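Local coordinates for protein nitrite reductase (Hyphomicrobium denitrificans, PDB 2DV6) that probably catalyses the one-electron reduction of nitrite to nitric oxide at copper centres, with a cytochrome c as electron donor, at residues A[372-377]-A[399-404]; A[363-368]-A[388-393]. All coordinates share one frame; numbering follows the deposited sequence.

Contact 1. Residues A[372-377]-A[399-404]; sequences DHVYSL and TIVDFK. With K (potassium ion), chain J.
The Tyr375 ring turns an edge to strand 399-404. Ile400 O and Asp402 OD1 both lie at that edge, near the ring plane. Tyr375 CD1 packs 3.4 Å from Ile400 CB, and the Ile400 CG2 branch follows toward CE1. Pro286 and Pro384, from loops, also touch this side chain. The Asp402 carboxylate is turned 63° from the ring. Water 2 joins the two groups, 2.5 Å from Tyr375 OH and 2.7 Å from Asp402 OD1.

The strands run antiparallel, with His373 and Asp402 as a hydrogen-bonded pair. Asp372 and His373 both face Asp402, a classic beta bulge. On the face with Val374 and Val401, their CG2 and CG1 methyls meet side by side. Thr399 OG1 donates to Tyr375 O (2.9 Å) from above the carbonyl plane, at an inverse gamma turn centred on Tyr375.

Asp372 has CG beside its own backbone N (chi1 -69°), which brings OD2 over the end of the other strand. There Lys404 N donates to OD2 at 2.8 Å, from above the carboxylate plane. Asp372 OD1 takes a bond from water 1. That water and Lys404 O each bind the potassium ion at 2.4 Å, and Glu369 and Asp406 bind it too. Asp372 is thus a second-shell residue of the potassium site, and its negative charge probably favours the cation.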
loop_
_atom_site.group_PDB
_atom_site.type_symbol
_atom_site.label_atom_id
_atom_site.label_comp_id
_atom_site.label_asym_id
_atom_site.label_seq_id
_atom_site.Cartn_x
_atom_site.Cartn_y
_atom_site.Cartn_z
ATOM N N ASP A 372 13.438 -32.494 42.528
ATOM C CA ASP A 372 13.990 -32.736 43.846
ATOM C C ASP A 372 15.277 -31.930 43.957
ATOM O O ASP A 372 15.471 -31.257 44.953
ATOM C CB ASP A 372 14.264 -34.228 44.061
ATOM C CG ASP A 372 12.960 -35.083 44.173
ATOM O OD1 ASP A 372 11.886 -34.544 44.560
ATOM O OD2 ASP A 372 13.024 -36.308 43.862
ATOM N N HIS A 373 16.121 -31.977 42.918
ATOM C CA HIS A 373 17.385 -31.224 42.885
ATOM C C HIS A 373 17.557 -30.494 41.572
ATOM O O HIS A 373 17.343 -31.063 40.488
ATOM C CB HIS A 373 18.621 -32.125 43.133
ATOM C CG HIS A 373 18.554 -32.864 44.433
ATOM N ND1 HIS A 373 18.843 -32.267 45.649
ATOM C CD2 HIS A 373 18.143 -34.123 44.724
ATOM C CE1 HIS A 373 18.670 -33.149 46.621
ATOM N NE2 HIS A 373 18.221 -34.274 46.090
ATOM N N VAL A 374 17.966 -29.228 41.687
ATOM C CA VAL A 374 18.287 -28.406 40.532
ATOM C C VAL A 374 19.710 -27.914 40.697
ATOM O O VAL A 374 20.054 -27.273 41.722
ATOM C CB VAL A 374 17.315 -27.191 40.419
ATOM C CG1 VAL A 374 17.836 -26.198 39.384
ATOM C CG2 VAL A 374 15.925 -27.677 40.077
ATOM N N TYR A 375 20.544 -28.217 39.705
ATOM C CA TYR A 375 21.957 -27.773 39.716
ATOM C C TYR A 375 22.069 -26.343 39.180
ATOM O O TYR A 375 22.251 -26.151 37.969
ATOM C CB TYR A 375 22.869 -28.785 38.971
ATOM C CG TYR A 375 23.033 -30.076 39.781
ATOM C CD1 TYR A 375 22.025 -31.053 39.790
ATOM C CD2 TYR A 375 24.140 -30.286 40.582
ATOM C CE1 TYR A 375 22.137 -32.214 40.544
ATOM C CE2 TYR A 375 24.265 -31.457 41.377
ATOM C CZ TYR A 375 23.264 -32.429 41.336
ATOM O OH TYR A 375 23.362 -33.601 42.093
ATOM N N SER A 376 21.915 -25.339 40.064
ATOM C CA SER A 376 21.813 -23.932 39.601
ATOM C C SER A 376 22.933 -23.551 38.636
ATOM O O SER A 376 24.088 -23.758 38.958
ATOM C CB SER A 376 21.871 -22.906 40.745
ATOM O OG SER A 376 21.633 -23.470 42.010
ATOM N N LEU A 377 22.579 -22.976 37.486
ATOM C CA LEU A 377 23.532 -22.430 36.498
ATOM C C LEU A 377 24.502 -23.472 35.950
ATOM O O LEU A 377 25.529 -23.133 35.338
ATOM C CB LEU A 377 24.281 -21.186 37.034
ATOM C CG LEU A 377 23.383 -19.969 37.316
ATOM C CD1 LEU A 377 24.204 -18.738 37.719
ATOM C CD2 LEU A 377 22.475 -19.654 36.100
ATOM N N THR A 399 21.577 -27.114 32.745
ATOM C CA THR A 399 21.433 -27.585 34.140
ATOM C C THR A 399 21.225 -29.083 34.185
ATOM O O THR A 399 21.055 -29.738 33.185
ATOM C CB THR A 399 20.279 -26.790 34.755
ATOM O OG1 THR A 399 20.061 -26.805 36.194
ATOM C CG2 THR A 399 18.981 -26.871 33.953
ATOM N N ILE A 400 21.115 -29.561 35.408
ATOM C CA ILE A 400 20.806 -30.927 35.723
ATOM C C ILE A 400 19.615 -30.859 36.668
ATOM O O ILE A 400 19.610 -30.066 37.630
ATOM C CB ILE A 400 22.014 -31.591 36.422
ATOM C CG1 ILE A 400 23.175 -31.728 35.435
ATOM C CG2 ILE A 400 21.619 -32.993 36.975
ATOM C CD1 ILE A 400 24.528 -32.104 36.082
ATOM N N VAL A 401 18.577 -31.623 36.355
ATOM C CA VAL A 401 17.456 -31.782 37.295
ATOM C C VAL A 401 17.308 -33.271 37.589
ATOM O O VAL A 401 17.482 -34.098 36.673
ATOM C CB VAL A 401 16.144 -31.120 36.780
ATOM C CG1 VAL A 401 16.349 -29.581 36.572
ATOM C CG2 VAL A 401 15.641 -31.783 35.507
ATOM N N ASP A 402 17.068 -33.610 38.855
ATOM C CA ASP A 402 16.838 -35.004 39.301
ATOM C C ASP A 402 15.491 -34.989 40.002
ATOM O O ASP A 402 15.196 -34.046 40.733
ATOM C CB ASP A 402 17.854 -35.482 40.368
ATOM C CG ASP A 402 19.293 -35.591 39.850
ATOM O OD1 ASP A 402 20.225 -35.708 40.695
ATOM O OD2 ASP A 402 19.513 -35.535 38.611
ATOM N N PHE A 403 14.707 -36.053 39.824
ATOM C CA PHE A 403 13.494 -36.237 40.590
ATOM C C PHE A 403 13.081 -37.703 40.606
ATOM O O PHE A 403 13.269 -38.443 39.637
ATOM C CB PHE A 403 12.353 -35.389 40.038
ATOM C CG PHE A 403 12.169 -35.506 38.564
ATOM C CD1 PHE A 403 11.114 -36.242 38.046
ATOM C CD2 PHE A 403 13.040 -34.842 37.674
ATOM C CE1 PHE A 403 10.913 -36.337 36.687
ATOM C CE2 PHE A 403 12.857 -34.920 36.316
ATOM C CZ PHE A 403 11.780 -35.668 35.812
ATOM N N LYS A 404 12.521 -38.105 41.738
ATOM C CA LYS A 404 11.909 -39.411 41.862
ATOM C C LYS A 404 10.508 -39.362 41.274
ATOM O O LYS A 404 9.725 -38.460 41.576
ATOM C CB LYS A 404 11.874 -39.861 43.334
ATOM C CG LYS A 404 11.139 -41.184 43.492
ATOM C CD LYS A 404 11.278 -41.751 44.871
ATOM C CE LYS A 404 10.296 -42.921 45.050
ATOM N NZ LYS A 404 10.835 -43.887 46.047
HETATM K K K J . 8.405 -36.708 42.491
HETATM O O HOH W 1 9.958 -34.900 42.726
HETATM O O HOH W 2 21.266 -34.706 42.988
HETATM O O HOH W 3 6.831 -35.032 43.426
HETATM O O HOH W 4 9.268 -37.237 44.569
#

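Contact 2. Residues A[363-368]-A[388-393]; sequences SFHVIG and VQTVSV
His365 holds CG anti to its backbone N (chi1 174°), and chi2 turns the ring so that ND1 reaches Gln389 O. ND1 donates to that carbonyl at 2.7 Å, and the bond is fairly straight at 162°. The oxygen lies near the plane of the imidazole, but the donor stands well above the carbonyl plane. Water 6 also sits 2.9 Å from Gln389 O and accepts from Val366 N.

Thr390 crosses beside the histidine. Its CG2 methyl comes within 3.5 Å of His365 ND1, and its CB packs on His365 CB. Thr390 OG1 is buried and has no partner in the model.

Further along, Phe364 and Val391 form an antiparallel hydrogen-bonded pair. Phe364 N donates to Val391 O at 2.7 Å, and Val391 N donates back to Phe364 O at 3.0 Å. Val391 CG1 touches Phe364 CB, while the Phe364 ring leads away and stacks on Phe353. Water 5 bridges Ser363 OG and Ser392 OG at the next pair.

The Gln389 side chain points elsewhere, with OE1 accepting from His224 ND1 of the third subunit. His365 stacks on the same His224 and meets His416 of its own chain edge-to-face. An alanine in place of His365 would probably leave Gln389 O without its ND1 donor and open a gap beside the Thr390 methyl and the His416 ring. The His365 side chain is about 4 Å from a bound copper ion. A copper between subunits, with a histidine from strand 362-367 beside it, is typical of the type 2 site of trimeric copper nitrite reductases, where this histidine probably lines the nitrite pocket.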
loop_
_atom_site.group_PDB
_atom_site.type_symbol
_atom_site.label_atom_id
_atom_site.label_comp_id
_atom_site.label_asym_id
_atom_site.label_seq_id
_atom_site.Cartn_x
_atom_site.Cartn_y
_atom_site.Cartn_z
ATOM N N SER A 363 12.216 -21.674 30.442
ATOM C CA SER A 363 11.692 -21.795 31.817
ATOM C C SER A 363 11.291 -23.262 31.981
ATOM O O SER A 363 10.123 -23.655 31.800
ATOM C CB SER A 363 10.527 -20.822 32.015
ATOM O OG SER A 363 10.977 -19.508 31.646
ATOM N N PHE A 364 12.299 -24.079 32.223
ATOM C CA PHE A 364 12.133 -25.500 32.016
ATOM C C PHE A 364 11.263 -26.090 33.135
ATOM O O PHE A 364 11.501 -25.834 34.310
ATOM C CB PHE A 364 13.485 -26.203 31.964
ATOM C CG PHE A 364 13.374 -27.684 31.701
ATOM C CD1 PHE A 364 12.830 -28.148 30.492
ATOM C CD2 PHE A 364 13.829 -28.608 32.650
ATOM C CE1 PHE A 364 12.720 -29.506 30.216
ATOM C CE2 PHE A 364 13.742 -29.994 32.390
ATOM C CZ PHE A 364 13.189 -30.448 31.167
ATOM N N HIS A 365 10.244 -26.841 32.760
ATOM C CA HIS A 365 9.287 -27.352 33.753
ATOM C C HIS A 365 8.816 -28.738 33.320
ATOM O O HIS A 365 8.618 -28.957 32.125
ATOM C CB HIS A 365 8.095 -26.379 33.839
ATOM C CG HIS A 365 6.969 -26.860 34.713
ATOM N ND1 HIS A 365 7.072 -26.950 36.083
ATOM C CD2 HIS A 365 5.729 -27.303 34.405
ATOM C CE1 HIS A 365 5.937 -27.404 36.582
ATOM N NE2 HIS A 365 5.100 -27.609 35.584
ATOM N N VAL A 366 8.647 -29.681 34.253
ATOM C CA VAL A 366 7.995 -30.973 33.874
ATOM C C VAL A 366 6.594 -30.996 34.502
ATOM O O VAL A 366 6.447 -31.033 35.719
ATOM C CB VAL A 366 8.833 -32.227 34.314
ATOM C CG1 VAL A 366 8.054 -33.503 34.047
ATOM C CG2 VAL A 366 10.213 -32.242 33.586
ATOM N N ILE A 367 5.570 -30.887 33.687
ATOM C CA ILE A 367 4.207 -30.774 34.210
ATOM C C ILE A 367 3.861 -32.090 34.918
ATOM O O ILE A 367 4.066 -33.171 34.332
ATOM C CB ILE A 367 3.209 -30.558 33.033
ATOM C CG1 ILE A 367 3.551 -29.284 32.256
ATOM C CG2 ILE A 367 1.749 -30.571 33.509
ATOM C CD1 ILE A 367 2.585 -28.997 31.097
ATOM N N GLY A 368 3.364 -32.000 36.152
ATOM C CA GLY A 368 2.941 -33.169 36.929
ATOM C C GLY A 368 4.031 -33.691 37.839
ATOM O O GLY A 368 3.813 -34.652 38.589
ATOM N N VAL A 388 11.991 -27.678 43.462
ATOM C CA VAL A 388 11.837 -26.529 42.561
ATOM C C VAL A 388 10.905 -26.884 41.397
ATOM O O VAL A 388 11.047 -27.965 40.799
ATOM C CB VAL A 388 13.227 -26.080 42.017
ATOM C CG1 VAL A 388 13.077 -25.012 40.874
ATOM C CG2 VAL A 388 14.106 -25.567 43.139
ATOM N N GLN A 389 9.943 -26.012 41.081
ATOM C CA GLN A 389 8.970 -26.313 40.003
ATOM C C GLN A 389 9.552 -26.057 38.611
ATOM O O GLN A 389 9.308 -26.824 37.678
ATOM C CB GLN A 389 7.667 -25.505 40.154
ATOM C CG GLN A 389 7.830 -23.994 39.981
ATOM C CD GLN A 389 6.798 -23.212 40.743
ATOM O OE1 GLN A 389 5.609 -23.303 40.441
ATOM N NE2 GLN A 389 7.247 -22.421 41.745
ATOM N N THR A 390 10.280 -24.948 38.471
ATOM C CA THR A 390 10.716 -24.482 37.156
ATOM C C THR A 390 12.043 -23.750 37.226
ATOM O O THR A 390 12.314 -23.049 38.190
ATOM C CB THR A 390 9.582 -23.844 36.227
ATOM O OG1 THR A 390 9.986 -22.583 35.630
ATOM C CG2 THR A 390 8.294 -23.741 36.855
ATOM N N VAL A 391 12.899 -24.022 36.245
ATOM C CA VAL A 391 14.274 -23.485 36.254
ATOM C C VAL A 391 14.532 -22.628 35.005
ATOM O O VAL A 391 14.196 -23.090 33.904
ATOM C CB VAL A 391 15.339 -24.639 36.447
ATOM C CG1 VAL A 391 15.175 -25.710 35.433
ATOM C CG2 VAL A 391 16.801 -24.089 36.461
ATOM N N SER A 392 15.046 -21.394 35.173
ATOM C CA SER A 392 15.486 -20.568 34.020
ATOM C C SER A 392 16.852 -21.024 33.578
ATOM O O SER A 392 17.766 -21.117 34.418
ATOM C CB SER A 392 15.651 -19.063 34.316
ATOM O OG SER A 392 14.451 -18.489 34.700
ATOM N N VAL A 393 16.975 -21.282 32.278
ATOM C CA VAL A 393 18.195 -21.786 31.673
ATOM C C VAL A 393 18.514 -20.860 30.489
ATOM O O VAL A 393 17.776 -20.829 29.507
ATOM C CB VAL A 393 18.046 -23.228 31.159
ATOM C CG1 VAL A 393 19.396 -23.707 30.590
ATOM C CG2 VAL A 393 17.598 -24.155 32.284
HETATM O O HOH W 5 13.149 -17.947 32.513
HETATM O O HOH W 6 8.799 -29.597 37.118
#

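Contacts 1 and 2 lie on the two facing sheets of one cupredoxin-type sandwich, with centres about 10 Å apart. Their segments alternate along the chain: strand 362-367 runs on to 371-374, and strand 390-393 to 397-404. Apolar groups fill the space between them. Thr399 CG2 meets Val393 CG2 at 3.5 Å, Val374 CG1 meets Val391 CG2 at 3.8 Å, and Val401 CG2 approaches Phe364 CE2 at 4.1 Å. Each contact is close to a different metal. Contact 1 holds a potassium ligand, whereas contact 2 borders the intersubunit copper. The His365 side chain is about 11 Å from a bound potassium ion.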